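Local coordinates for periplasmic zinc-binding protein troA (Treponema pallidum, PDB 1K0F) that binds zinc with high affinity in the periplasm and delivers it to the membrane permease of an ABC transporter for import into the cytoplasm, at residues L49-I55 against L73-R77; L54-L60 against L78-E84; S89-S93 against G172-R176; S156-R161 against V272-R277; G242-F246 against H266-I271. One frame throughout, in Å; residues are numbered along the deposited sequence.

Interaction 1: L49-I55 against L73-R77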
# COMPACT_ATOMS: atom_id res chain seq x y z
N LEU A 49 3.92 20.99 -3.51
CA LEU A 49 4.49 20.77 -2.19
C LEU A 49 4.89 22.12 -1.65
O LEU A 49 4.53 22.49 -0.54
CB LEU A 49 5.72 19.87 -2.27
CG LEU A 49 5.57 18.34 -2.30
CD1 LEU A 49 6.93 17.69 -2.51
CD2 LEU A 49 4.96 17.86 -1.01
N GLY A 50 5.63 22.85 -2.47
CA GLY A 50 6.10 24.17 -2.06
C GLY A 50 5.03 25.04 -1.44
O GLY A 50 5.32 25.84 -0.55
N ASN A 51 3.79 24.89 -1.90
CA ASN A 51 2.68 25.69 -1.38
C ASN A 51 1.77 24.96 -0.40
O ASN A 51 0.85 25.56 0.17
CB ASN A 51 1.84 26.22 -2.54
CG ASN A 51 2.67 26.53 -3.76
OD1 ASN A 51 3.65 27.26 -3.69
ND2 ASN A 51 2.27 25.96 -4.90
N ALA A 52 2.01 23.67 -0.21
CA ALA A 52 1.18 22.88 0.69
C ALA A 52 1.25 23.42 2.11
O ALA A 52 2.27 23.95 2.54
CB ALA A 52 1.61 21.43 0.67
N ASP A 53 0.14 23.31 2.82
CA ASP A 53 0.08 23.74 4.20
C ASP A 53 0.28 22.48 5.04
O ASP A 53 0.68 22.55 6.20
CB ASP A 53 -1.29 24.34 4.51
CG ASP A 53 -1.64 25.46 3.59
OD1 ASP A 53 -0.78 26.35 3.40
OD2 ASP A 53 -2.76 25.45 3.05
N LEU A 54 0.01 21.34 4.42
CA LEU A 54 0.15 20.06 5.08
C LEU A 54 0.67 19.01 4.11
O LEU A 54 0.03 18.73 3.10
CB LEU A 54 -1.20 19.61 5.63
CG LEU A 54 -1.29 18.16 6.08
CD1 LEU A 54 -0.40 17.97 7.29
CD2 LEU A 54 -2.73 17.80 6.41
N ILE A 55 1.84 18.45 4.40
CA ILE A 55 2.40 17.42 3.56
C ILE A 55 2.29 16.09 4.30
O ILE A 55 2.69 15.98 5.46
CB ILE A 55 3.88 17.68 3.21
CG1 ILE A 55 3.98 18.81 2.18
CG2 ILE A 55 4.49 16.41 2.63
CD1 ILE A 55 5.41 19.25 1.93
N LEU A 73 11.64 20.65 2.93
CA LEU A 73 10.39 21.39 3.05
C LEU A 73 9.81 21.32 4.46
O LEU A 73 8.88 22.06 4.80
CB LEU A 73 9.36 20.85 2.05
CG LEU A 73 9.05 21.76 0.85
CD1 LEU A 73 10.08 21.54 -0.25
CD2 LEU A 73 7.65 21.48 0.33
N ARG A 74 10.35 20.42 5.28
CA ARG A 74 9.90 20.29 6.66
C ARG A 74 10.33 21.55 7.40
O ARG A 74 11.22 22.27 6.93
CB ARG A 74 10.54 19.05 7.31
CG ARG A 74 10.29 17.75 6.56
CD ARG A 74 10.72 16.53 7.36
NE ARG A 74 10.09 16.51 8.67
CZ ARG A 74 9.46 15.46 9.18
NH1 ARG A 74 9.38 14.33 8.48
NH2 ARG A 74 8.90 15.54 10.38
N GLY A 75 9.70 21.82 8.53
CA GLY A 75 10.05 23.00 9.31
C GLY A 75 9.44 24.29 8.80
O GLY A 75 9.20 25.23 9.56
N SER A 76 9.21 24.34 7.49
CA SER A 76 8.61 25.51 6.87
C SER A 76 7.11 25.30 6.83
O SER A 76 6.33 26.25 6.76
CB SER A 76 9.16 25.67 5.44
OG SER A 76 10.52 25.29 5.37
N ARG A 77 6.71 24.03 6.88
CA ARG A 77 5.30 23.68 6.84
C ARG A 77 5.07 22.40 7.61
O ARG A 77 6.00 21.82 8.17
CB ARG A 77 4.85 23.46 5.40
CG ARG A 77 5.45 22.22 4.76
CD ARG A 77 5.66 22.41 3.26
NE ARG A 77 6.18 23.74 2.95
CZ ARG A 77 5.64 24.56 2.06
NH1 ARG A 77 4.56 24.19 1.38
NH2 ARG A 77 6.17 25.75 1.84

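Interaction 2: L54-L60 against L78-E84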
# COMPACT_ATOMS: atom_id res chain seq x y z
N LEU A 54 0.01 21.34 4.42
CA LEU A 54 0.15 20.06 5.08
C LEU A 54 0.67 19.01 4.11
O LEU A 54 0.03 18.73 3.10
CB LEU A 54 -1.20 19.61 5.63
CG LEU A 54 -1.29 18.16 6.08
CD1 LEU A 54 -0.40 17.97 7.29
CD2 LEU A 54 -2.73 17.80 6.41
N ILE A 55 1.84 18.45 4.40
CA ILE A 55 2.40 17.42 3.56
C ILE A 55 2.29 16.09 4.30
O ILE A 55 2.69 15.98 5.46
CB ILE A 55 3.88 17.68 3.21
CG1 ILE A 55 3.98 18.81 2.18
CG2 ILE A 55 4.49 16.41 2.63
CD1 ILE A 55 5.41 19.25 1.93
N LEU A 56 1.74 15.09 3.61
CA LEU A 56 1.54 13.77 4.19
C LEU A 56 2.22 12.67 3.40
O LEU A 56 2.09 12.58 2.18
CB LEU A 56 0.04 13.47 4.30
CG LEU A 56 -0.74 14.23 5.38
CD1 LEU A 56 -2.19 13.78 5.37
CD2 LEU A 56 -0.11 13.98 6.74
N TYR A 57 2.94 11.82 4.12
CA TYR A 57 3.63 10.70 3.51
C TYR A 57 3.74 9.56 4.52
O TYR A 57 3.61 9.75 5.73
CB TYR A 57 5.01 11.14 3.00
CG TYR A 57 6.03 11.52 4.06
CD1 TYR A 57 5.88 12.68 4.82
CD2 TYR A 57 7.19 10.75 4.23
CE1 TYR A 57 6.86 13.06 5.72
CE2 TYR A 57 8.17 11.13 5.14
CZ TYR A 57 8.00 12.29 5.87
OH TYR A 57 8.97 12.64 6.78
N ASN A 58 3.97 8.36 3.99
CA ASN A 58 4.09 7.16 4.79
C ASN A 58 5.07 7.24 5.96
O ASN A 58 4.69 7.31 7.13
CB ASN A 58 4.51 6.01 3.89
CG ASN A 58 3.89 4.69 4.29
OD1 ASN A 58 2.72 4.64 4.68
ND2 ASN A 58 4.67 3.62 4.18
N GLY A 59 6.35 7.23 5.58
CA GLY A 59 7.42 7.21 6.54
C GLY A 59 7.90 5.78 6.33
O GLY A 59 7.81 5.26 5.22
N LEU A 60 8.38 5.13 7.38
CA LEU A 60 8.84 3.76 7.25
C LEU A 60 9.65 3.57 5.97
O LEU A 60 9.64 2.51 5.35
CB LEU A 60 7.65 2.80 7.27
CG LEU A 60 6.76 2.90 8.51
CD1 LEU A 60 5.90 1.65 8.59
CD2 LEU A 60 7.61 3.03 9.77
N LEU A 78 3.83 21.94 7.61
CA LEU A 78 3.49 20.71 8.30
C LEU A 78 3.92 19.54 7.42
O LEU A 78 3.46 19.40 6.29
CB LEU A 78 1.99 20.66 8.56
CG LEU A 78 1.49 21.33 9.84
CD1 LEU A 78 -0.04 21.22 9.92
CD2 LEU A 78 2.13 20.67 11.04
N VAL A 79 4.82 18.70 7.94
CA VAL A 79 5.30 17.53 7.21
C VAL A 79 5.20 16.34 8.15
O VAL A 79 5.85 16.30 9.19
CB VAL A 79 6.75 17.68 6.76
CG1 VAL A 79 7.26 16.36 6.21
CG2 VAL A 79 6.85 18.77 5.71
N VAL A 80 4.38 15.37 7.77
CA VAL A 80 4.17 14.21 8.61
C VAL A 80 4.21 12.86 7.89
O VAL A 80 3.53 12.65 6.89
CB VAL A 80 2.81 14.34 9.35
CG1 VAL A 80 2.37 12.99 9.90
CG2 VAL A 80 2.94 15.37 10.47
N ALA A 81 5.04 11.96 8.41
CA ALA A 81 5.15 10.61 7.89
C ALA A 81 4.18 9.88 8.80
O ALA A 81 4.54 9.39 9.87
CB ALA A 81 6.56 10.08 8.08
N VAL A 82 2.92 9.84 8.37
CA VAL A 82 1.84 9.23 9.12
C VAL A 82 2.09 7.88 9.77
O VAL A 82 1.80 7.69 10.95
CB VAL A 82 0.58 9.09 8.25
CG1 VAL A 82 0.14 10.45 7.75
CG2 VAL A 82 0.86 8.16 7.08
N SER A 83 2.64 6.95 9.01
CA SER A 83 2.88 5.61 9.53
C SER A 83 4.01 5.44 10.55
O SER A 83 4.02 4.48 11.32
CB SER A 83 3.05 4.66 8.36
OG SER A 83 2.13 5.01 7.34
N GLU A 84 4.96 6.35 10.57
CA GLU A 84 6.04 6.23 11.54
C GLU A 84 5.48 6.48 12.93
O GLU A 84 6.24 6.68 13.87
CB GLU A 84 7.15 7.22 11.23
CG GLU A 84 7.61 7.19 9.80
CD GLU A 84 9.05 6.77 9.66
OE1 GLU A 84 9.37 5.60 9.99
OE2 GLU A 84 9.87 7.60 9.23

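Interaction 3: S89-S93 against G172-R176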
# COMPACT_ATOMS: atom_id res chain seq x y z
N SER A 89 7.56 -1.38 17.58
CA SER A 89 7.28 -2.76 17.96
C SER A 89 6.51 -3.51 16.89
O SER A 89 6.87 -4.62 16.52
CB SER A 89 6.46 -2.79 19.23
OG SER A 89 5.18 -2.24 18.99
N GLN A 90 5.42 -2.89 16.42
CA GLN A 90 4.55 -3.50 15.42
C GLN A 90 5.03 -3.48 13.98
O GLN A 90 4.44 -4.13 13.13
CB GLN A 90 3.17 -2.85 15.48
CG GLN A 90 2.22 -3.56 16.42
CD GLN A 90 1.13 -2.66 16.94
OE1 GLN A 90 -0.05 -2.95 16.78
NE2 GLN A 90 1.52 -1.56 17.58
N ARG A 91 6.10 -2.75 13.69
CA ARG A 91 6.60 -2.70 12.33
C ARG A 91 7.53 -3.86 12.02
O ARG A 91 8.56 -4.02 12.67
CB ARG A 91 7.34 -1.40 12.08
CG ARG A 91 7.06 -0.31 13.09
CD ARG A 91 8.01 0.83 12.85
NE ARG A 91 7.57 2.05 13.50
CZ ARG A 91 8.19 3.21 13.37
NH1 ARG A 91 9.28 3.30 12.62
NH2 ARG A 91 7.73 4.28 14.00
N LEU A 92 7.17 -4.69 11.04
CA LEU A 92 8.01 -5.82 10.68
C LEU A 92 9.34 -5.25 10.20
O LEU A 92 9.41 -4.14 9.67
CB LEU A 92 7.39 -6.65 9.55
CG LEU A 92 5.98 -7.23 9.69
CD1 LEU A 92 5.66 -8.08 8.47
CD2 LEU A 92 5.89 -8.04 10.95
N SER A 93 10.41 -6.01 10.42
CA SER A 93 11.72 -5.57 9.97
C SER A 93 12.18 -6.51 8.88
O SER A 93 11.56 -7.55 8.63
CB SER A 93 12.73 -5.58 11.11
OG SER A 93 14.01 -5.20 10.64
N GLY A 172 3.92 -8.33 3.54
CA GLY A 172 4.38 -8.93 4.78
C GLY A 172 3.35 -8.82 5.90
O GLY A 172 3.00 -9.82 6.53
N TYR A 173 2.88 -7.60 6.16
CA TYR A 173 1.88 -7.38 7.21
C TYR A 173 0.58 -8.06 6.80
O TYR A 173 -0.16 -8.56 7.64
CB TYR A 173 1.62 -5.90 7.42
CG TYR A 173 2.81 -5.12 7.91
CD1 TYR A 173 2.80 -4.51 9.16
CD2 TYR A 173 3.91 -4.91 7.08
CE1 TYR A 173 3.86 -3.71 9.57
CE2 TYR A 173 4.96 -4.11 7.49
CZ TYR A 173 4.94 -3.51 8.72
OH TYR A 173 5.99 -2.70 9.09
N PHE A 174 0.31 -8.08 5.50
CA PHE A 174 -0.89 -8.72 4.99
C PHE A 174 -0.81 -10.20 5.40
O PHE A 174 -1.80 -10.79 5.83
CB PHE A 174 -0.97 -8.59 3.47
CG PHE A 174 -2.11 -9.34 2.84
CD1 PHE A 174 -3.39 -8.79 2.80
CD2 PHE A 174 -1.91 -10.61 2.31
CE1 PHE A 174 -4.44 -9.49 2.23
CE2 PHE A 174 -2.95 -11.33 1.74
CZ PHE A 174 -4.22 -10.77 1.70
N SER A 175 0.38 -10.77 5.27
CA SER A 175 0.60 -12.16 5.63
C SER A 175 0.47 -12.32 7.13
O SER A 175 -0.27 -13.18 7.61
CB SER A 175 1.98 -12.61 5.16
OG SER A 175 2.98 -12.38 6.14
N ARG A 176 1.18 -11.48 7.88
CA ARG A 176 1.16 -11.54 9.33
C ARG A 176 -0.23 -11.30 9.92
O ARG A 176 -0.60 -11.90 10.93
CB ARG A 176 2.14 -10.51 9.91
CG ARG A 176 2.06 -10.34 11.41
CD ARG A 176 3.13 -9.39 11.91
NE ARG A 176 2.60 -8.04 12.11
CZ ARG A 176 3.24 -7.06 12.74
NH1 ARG A 176 4.44 -7.27 13.26
NH2 ARG A 176 2.66 -5.87 12.87

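Interaction 4: S156-R161 against V272-R277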
# COMPACT_ATOMS: atom_id res chain seq x y z
N SER A 156 -11.74 -17.82 4.44
CA SER A 156 -12.45 -18.62 3.45
C SER A 156 -11.47 -19.47 2.65
O SER A 156 -11.87 -20.43 1.99
CB SER A 156 -13.23 -17.70 2.51
OG SER A 156 -12.37 -17.08 1.57
N LEU A 157 -10.19 -19.12 2.73
CA LEU A 157 -9.18 -19.86 1.99
C LEU A 157 -8.39 -20.82 2.85
O LEU A 157 -7.64 -20.40 3.72
CB LEU A 157 -8.20 -18.90 1.32
CG LEU A 157 -7.74 -19.37 -0.05
CD1 LEU A 157 -8.87 -19.15 -1.04
CD2 LEU A 157 -6.48 -18.64 -0.47
N PRO A 158 -8.56 -22.13 2.62
CA PRO A 158 -7.83 -23.13 3.41
C PRO A 158 -6.38 -22.69 3.58
O PRO A 158 -5.78 -22.14 2.66
CB PRO A 158 -7.97 -24.40 2.58
CG PRO A 158 -9.28 -24.23 1.87
CD PRO A 158 -9.45 -22.76 1.62
N ALA A 159 -5.82 -22.92 4.77
CA ALA A 159 -4.45 -22.51 5.09
C ALA A 159 -3.42 -22.77 4.00
O ALA A 159 -2.57 -21.92 3.73
CB ALA A 159 -4.00 -23.16 6.39
N GLU A 160 -3.49 -23.95 3.37
CA GLU A 160 -2.54 -24.31 2.31
C GLU A 160 -2.64 -23.41 1.09
O GLU A 160 -1.62 -23.05 0.49
CB GLU A 160 -2.77 -25.76 1.88
CG GLU A 160 -2.62 -26.77 3.00
CD GLU A 160 -3.84 -26.82 3.91
OE1 GLU A 160 -4.91 -26.36 3.46
OE2 GLU A 160 -3.72 -27.31 5.05
N ARG A 161 -3.86 -23.04 0.72
CA ARG A 161 -4.12 -22.19 -0.43
C ARG A 161 -3.73 -20.72 -0.19
O ARG A 161 -3.66 -19.93 -1.13
CB ARG A 161 -5.60 -22.27 -0.82
CG ARG A 161 -6.09 -23.68 -1.17
CD ARG A 161 -7.10 -23.67 -2.32
NE ARG A 161 -7.08 -24.91 -3.09
CZ ARG A 161 -6.76 -24.99 -4.38
NH1 ARG A 161 -6.42 -23.90 -5.05
NH2 ARG A 161 -6.77 -26.17 -5.00
N VAL A 272 -8.11 -14.53 -2.92
CA VAL A 272 -8.83 -15.73 -2.51
C VAL A 272 -9.58 -16.30 -3.72
O VAL A 272 -9.52 -17.50 -3.99
CB VAL A 272 -9.83 -15.45 -1.34
CG1 VAL A 272 -9.08 -14.98 -0.12
CG2 VAL A 272 -10.85 -14.41 -1.76
N ALA A 273 -10.26 -15.43 -4.46
CA ALA A 273 -10.97 -15.87 -5.64
C ALA A 273 -9.99 -16.70 -6.46
O ALA A 273 -10.18 -17.90 -6.67
CB ALA A 273 -11.46 -14.68 -6.45
N ALA A 274 -8.92 -16.04 -6.89
CA ALA A 274 -7.90 -16.69 -7.70
C ALA A 274 -7.14 -17.79 -6.97
O ALA A 274 -6.19 -18.34 -7.52
CB ALA A 274 -6.92 -15.65 -8.23
N LEU A 275 -7.54 -18.12 -5.75
CA LEU A 275 -6.80 -19.14 -5.02
C LEU A 275 -7.59 -20.31 -4.42
O LEU A 275 -7.00 -21.34 -4.08
CB LEU A 275 -5.99 -18.47 -3.90
CG LEU A 275 -4.65 -17.81 -4.26
CD1 LEU A 275 -3.82 -17.63 -3.00
CD2 LEU A 275 -3.90 -18.65 -5.28
N ALA A 276 -8.90 -20.18 -4.30
CA ALA A 276 -9.71 -21.25 -3.72
C ALA A 276 -10.13 -22.30 -4.74
O ALA A 276 -9.41 -22.57 -5.71
CB ALA A 276 -10.94 -20.66 -3.03
N ARG A 277 -11.31 -22.87 -4.51
CA ARG A 277 -11.90 -23.90 -5.37
C ARG A 277 -10.87 -24.88 -5.92
O ARG A 277 -10.46 -25.79 -5.17
CB ARG A 277 -12.66 -23.23 -6.53
CG ARG A 277 -11.92 -22.08 -7.18
CD ARG A 277 -12.38 -21.86 -8.60
NE ARG A 277 -13.75 -21.35 -8.65
CZ ARG A 277 -14.56 -21.48 -9.69
NH1 ARG A 277 -14.14 -22.11 -10.78
NH2 ARG A 277 -15.78 -20.99 -9.64
OXT ARG A 277 -10.50 -24.72 -7.10

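Interaction 5: G242-F246 against H266-I271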
# COMPACT_ATOMS: atom_id res chain seq x y z
N GLY A 242 -3.64 -14.63 -11.23
CA GLY A 242 -4.93 -14.54 -10.56
C GLY A 242 -5.56 -13.17 -10.42
O GLY A 242 -6.59 -13.02 -9.75
N GLY A 243 -4.95 -12.17 -11.03
CA GLY A 243 -5.52 -10.85 -10.95
C GLY A 243 -4.40 -9.87 -10.72
O GLY A 243 -3.31 -10.25 -10.32
N GLU A 244 -4.68 -8.60 -10.98
CA GLU A 244 -3.69 -7.57 -10.77
C GLU A 244 -3.94 -7.04 -9.39
O GLU A 244 -5.06 -6.70 -9.07
CB GLU A 244 -3.85 -6.45 -11.78
CG GLU A 244 -2.55 -5.75 -12.07
CD GLU A 244 -2.77 -4.45 -12.78
OE1 GLU A 244 -3.95 -4.12 -13.04
OE2 GLU A 244 -1.79 -3.74 -13.06
N LEU A 245 -2.91 -6.95 -8.57
CA LEU A 245 -3.13 -6.46 -7.24
C LEU A 245 -2.61 -5.04 -7.05
O LEU A 245 -1.78 -4.55 -7.83
CB LEU A 245 -2.49 -7.41 -6.23
CG LEU A 245 -2.98 -8.86 -6.34
CD1 LEU A 245 -2.44 -9.66 -5.17
CD2 LEU A 245 -4.49 -8.90 -6.37
N PHE A 246 -3.14 -4.38 -6.03
CA PHE A 246 -2.72 -3.03 -5.70
C PHE A 246 -1.67 -3.17 -4.64
O PHE A 246 -1.97 -3.63 -3.54
CB PHE A 246 -3.89 -2.22 -5.16
CG PHE A 246 -4.91 -1.88 -6.19
CD1 PHE A 246 -4.60 -1.01 -7.23
CD2 PHE A 246 -6.15 -2.48 -6.17
CE1 PHE A 246 -5.50 -0.76 -8.23
CE2 PHE A 246 -7.07 -2.24 -7.17
CZ PHE A 246 -6.75 -1.38 -8.20
N HIS A 266 -10.52 -5.19 -3.34
CA HIS A 266 -10.17 -5.78 -4.61
C HIS A 266 -9.10 -6.81 -4.39
O HIS A 266 -9.14 -7.90 -4.96
CB HIS A 266 -9.61 -4.74 -5.57
CG HIS A 266 -8.70 -5.32 -6.61
ND1 HIS A 266 -9.14 -5.70 -7.85
CD2 HIS A 266 -7.40 -5.68 -6.54
CE1 HIS A 266 -8.14 -6.27 -8.51
NE2 HIS A 266 -7.08 -6.27 -7.73
N ASN A 267 -8.13 -6.45 -3.56
CA ASN A 267 -7.01 -7.34 -3.29
C ASN A 267 -7.45 -8.71 -2.78
O ASN A 267 -7.28 -9.70 -3.48
CB ASN A 267 -6.04 -6.66 -2.30
CG ASN A 267 -4.98 -5.80 -3.01
OD1 ASN A 267 -5.08 -5.52 -4.22
ND2 ASN A 267 -3.97 -5.37 -2.26
N ILE A 268 -8.01 -8.76 -1.57
CA ILE A 268 -8.47 -10.02 -1.00
C ILE A 268 -9.48 -10.73 -1.90
O ILE A 268 -9.47 -11.96 -2.01
CB ILE A 268 -9.12 -9.81 0.40
CG1 ILE A 268 -8.88 -11.05 1.25
CG2 ILE A 268 -10.62 -9.56 0.29
CD1 ILE A 268 -7.45 -11.20 1.66
N ASP A 269 -10.34 -9.96 -2.55
CA ASP A 269 -11.31 -10.59 -3.43
C ASP A 269 -10.50 -11.34 -4.46
O ASP A 269 -10.44 -12.56 -4.46
CB ASP A 269 -12.19 -9.52 -4.11
CG ASP A 269 -13.26 -8.99 -3.18
OD1 ASP A 269 -13.12 -9.14 -1.96
OD2 ASP A 269 -14.25 -8.41 -3.69
N THR A 270 -9.84 -10.58 -5.34
CA THR A 270 -9.02 -11.15 -6.40
C THR A 270 -8.17 -12.34 -5.97
O THR A 270 -8.14 -13.37 -6.65
CB THR A 270 -8.09 -10.08 -6.98
OG1 THR A 270 -8.88 -9.12 -7.70
CG2 THR A 270 -7.07 -10.70 -7.92
N ILE A 271 -7.50 -12.20 -4.83
CA ILE A 271 -6.61 -13.25 -4.34
C ILE A 271 -7.31 -14.55 -3.98
O ILE A 271 -7.10 -15.57 -4.64
CB ILE A 271 -5.79 -12.76 -3.14
CG1 ILE A 271 -4.79 -11.69 -3.60
CG2 ILE A 271 -5.03 -13.92 -2.50
CD1 ILE A 271 -4.07 -11.02 -2.48

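Interaction 1: L49-I55 against L73-R77
Leu49, on helix 43-51, packs on the tip of Leu73: its CB stands 3.6 Å from Leu73 CD2, and the same methyl lies against the Leu49 carbonyl. The carbonyl of Gly50 lies at the edge of the Arg77 guanidinium and takes a forked pair of weak hydrogen bonds, Arg77 NH2 at 2.5 Å and Arg77 NH1 at 2.7 Å from Gly50 O, both strongly bent. Ala52, just past the helix, turns its O to within 2.6 Å of Arg77 NH1, at too poor an angle for a bond. Asp53 points its CB away from residues 73-77, and its OD2 bonds to Leu4 N. Residues 73-77 lead from helix 67-73 to strand 78-81 in the beta-alpha-beta unit that begins with strand 54-57, where Ile55 closes the contact: its CD1 lies 3.5 Å from Leu73 CD2, the side chains crossing at about a right angle, and 3.4 Å from Arg77 CD. Bends at chi2 (-148°) and chi3 (41°) turn the arginine toward the end of helix 43-51. There the carbonyls of Leu49, Gly50 and Ala52 crowd its charge, so the attraction is probably more electrostatic than directional, offsetting the partial negative charge of the helix C-terminus.

Interaction 2: L54-L60 against L78-E84
Leu54 and Leu78 open a parallel ladder; its first bond runs from Ile55 N to Leu78 O at 2.7 Å, followed by Val80 N to Ile55 O at 2.9 Å and Tyr57 N to Val80 O at 3.0 Å, each N-H nearly straight. Leu54, Leu56, Leu78 and Val80 project from one face; CD2 of Leu56 lies 3.7 Å from Val82 CG1. From the other face, Ile55 and Val79 run side by side, and the Tyr57 ring lies over Ala81, whose CB makes a CH-pi contact 3.6 Å from the ring centroid and 20° off its normal. With CG of Tyr57 between the backbone N and the carbonyl carbon (chi1 68°), the ring folds back over the neighbouring strand. Past the strand ends, Asn58 holds Ser83 twice: Asn58 O takes Ser83 N in the carbonyl plane at 2.8 Å, while Ser83 OG reaches Asn58 OD1 at 2.7 Å from well above the amide plane. Farther out, Asn58 ND2 bonds to Pro101 O; with the Ser83 bond, this holds the amide in place about 7 Å from the side chain of zinc-binding His102. The two strands belong to a beta-alpha-beta unit with helix 67-73, which packs on Ile55; helices 10-20 and 107-124 cover the Leu54-Leu56 face, and strand 4-7 flanks strand 54-57.

Interaction 3: S89-S93 against G172-R176
Leu92 lies over one face of the Tyr173 ring, the two side chains running past each other in opposite directions. Its CB sits 4.1 Å from Tyr173 CZ. With CG anti to the carbonyl carbon (chi1 -56°), the chain then passes across the ring, and Leu92 CG stands squarely above its middle, 3.8 Å from the centroid and 6° off the normal, a CH-pi contact. The same CG also lies over one face of the Arg176 guanidinium. At the fork, CD1 runs on to the start of helix 172-178, 3.5 Å from Gly172 C, where the absence of a side chain lets the methyl approach the backbone; CD2 turns to the Arg176 side chain, at a separation too short to be trusted. TroA has two lobes spanned by a long helix, with zinc bound between them, and this contact reaches across: residues 89-93 belong to the N-terminal lobe and helix 172-178 to the C-terminal one, consistent with the closed conformation of the metal-free protein. Arg176, bent at chi3, directs NH2 to a lone pair of Gln90 O at 2.5 Å, in the carbonyl plane. Leu92 N makes a weak bond to Tyr173 OH at 3.0 Å. That hydroxyl has a stronger partner in Asp100 O, and the tyrosine side chain lies about 5 Å from that of the zinc ligand His102.

Interaction 4: S156-R161 against V272-R277
Leu157 is the bump of this contact, and the hollow is formed by Val272, Leu275 and Ala276 where helix 260-273 ends. The two methyls of the leucine divide it: CD1 pushes between Val272 CB at 3.8 Å and Ala276 CB at 3.2 Å, while CD2 settles 3.5 Å from Leu275 CB, the two leucines at about a right angle. The hollow is shaped by the turn itself, because Val272 O accepts from both Leu275 N and Ala276 N, curling the chain round its own helix end. Arg161 reaches past the leucine to this turn. Its chain is bent at chi2 (-143°), and NH1 bonds to Leu275 O at 2.8 Å with a fairly straight N-H (158°), near the guanidinium plane but 40° out of the carbonyl plane. One oxygen of the C-terminal carboxylate, Arg277 O, sits over a guanidinium face, and no N-H points at the other, OXT, so only the charges attract. Phe180 packs on Leu157, and Pro212 on both Arg161 and Leu275. Here the C-terminal tail packs on the loop between helix 129-156 and strand 163-166, in the alpha/beta C-terminal lobe.

Interaction 5: G242-F246 against H266-I271
In the alpha/beta C-terminal lobe, strand 240-245 packs against helix 260-273, which follows it in the chain and runs nearly antiparallel to it, the segment axes at 163° and 7.9 Å apart. Asn267 clasps the backbone of Phe246 with its amide: Phe246 N meets a lone pair of Asn267 OD1 at 2.9 Å, and Asn267 ND2 gives an almost straight bond to Phe246 O, also at 2.9 Å. Two bonds of this kind fix the amide's rotation. His266, with CG anti to the backbone N (chi1 154°), stretches toward the strand, where NE2 bonds to Glu244 O at 2.5 Å, a length so short that its exact value is doubtful. The edge of the Phe246 ring points at one face of this imidazole in a T-shaped pair, centroids 4.8 Å apart; Thr270 OG1 lies over the opposite face and bonds to His266 O. Methyl CG2 of Thr270 rests on bare backbone, 3.4 Å from Gly243 CA, and Leu245 CD1 meets Ile271 CD1 at 3.4 Å. Strand 213-217 pairs with strand 240-245, its Phe215 touching Leu245, Thr270 and Ile271; strand 163-166 adds Leu164 beside Leu245 and Ile271, and helix 129-156 lies along Ile268.

Overall arrangement
Interactions 1 and 2 share Leu54 and Ile55 and build one side of the N-terminal lobe, their centres 11 Å apart; interactions 4 and 5 share helix 260-273 in the C-terminal lobe, 12 Å apart. Interaction 3 spans the space between, 19 Å from interaction 2 and 20 Å from interaction 5. It touches interaction 2 through Leu60 and a weak, long ion pair between Glu84 and Arg91, and interaction 5 through Phe174 against Ile268. The zinc-binding residues His37, His102, His168 and Asp248, empty of metal here, lie nearest interactions 2, 3 and 5: Asn58, Tyr173 and Phe246 come within about 5 to 8 Å of one of them, side chain to side chain. Interactions 1 and 4, 45 Å apart, lie far from the site.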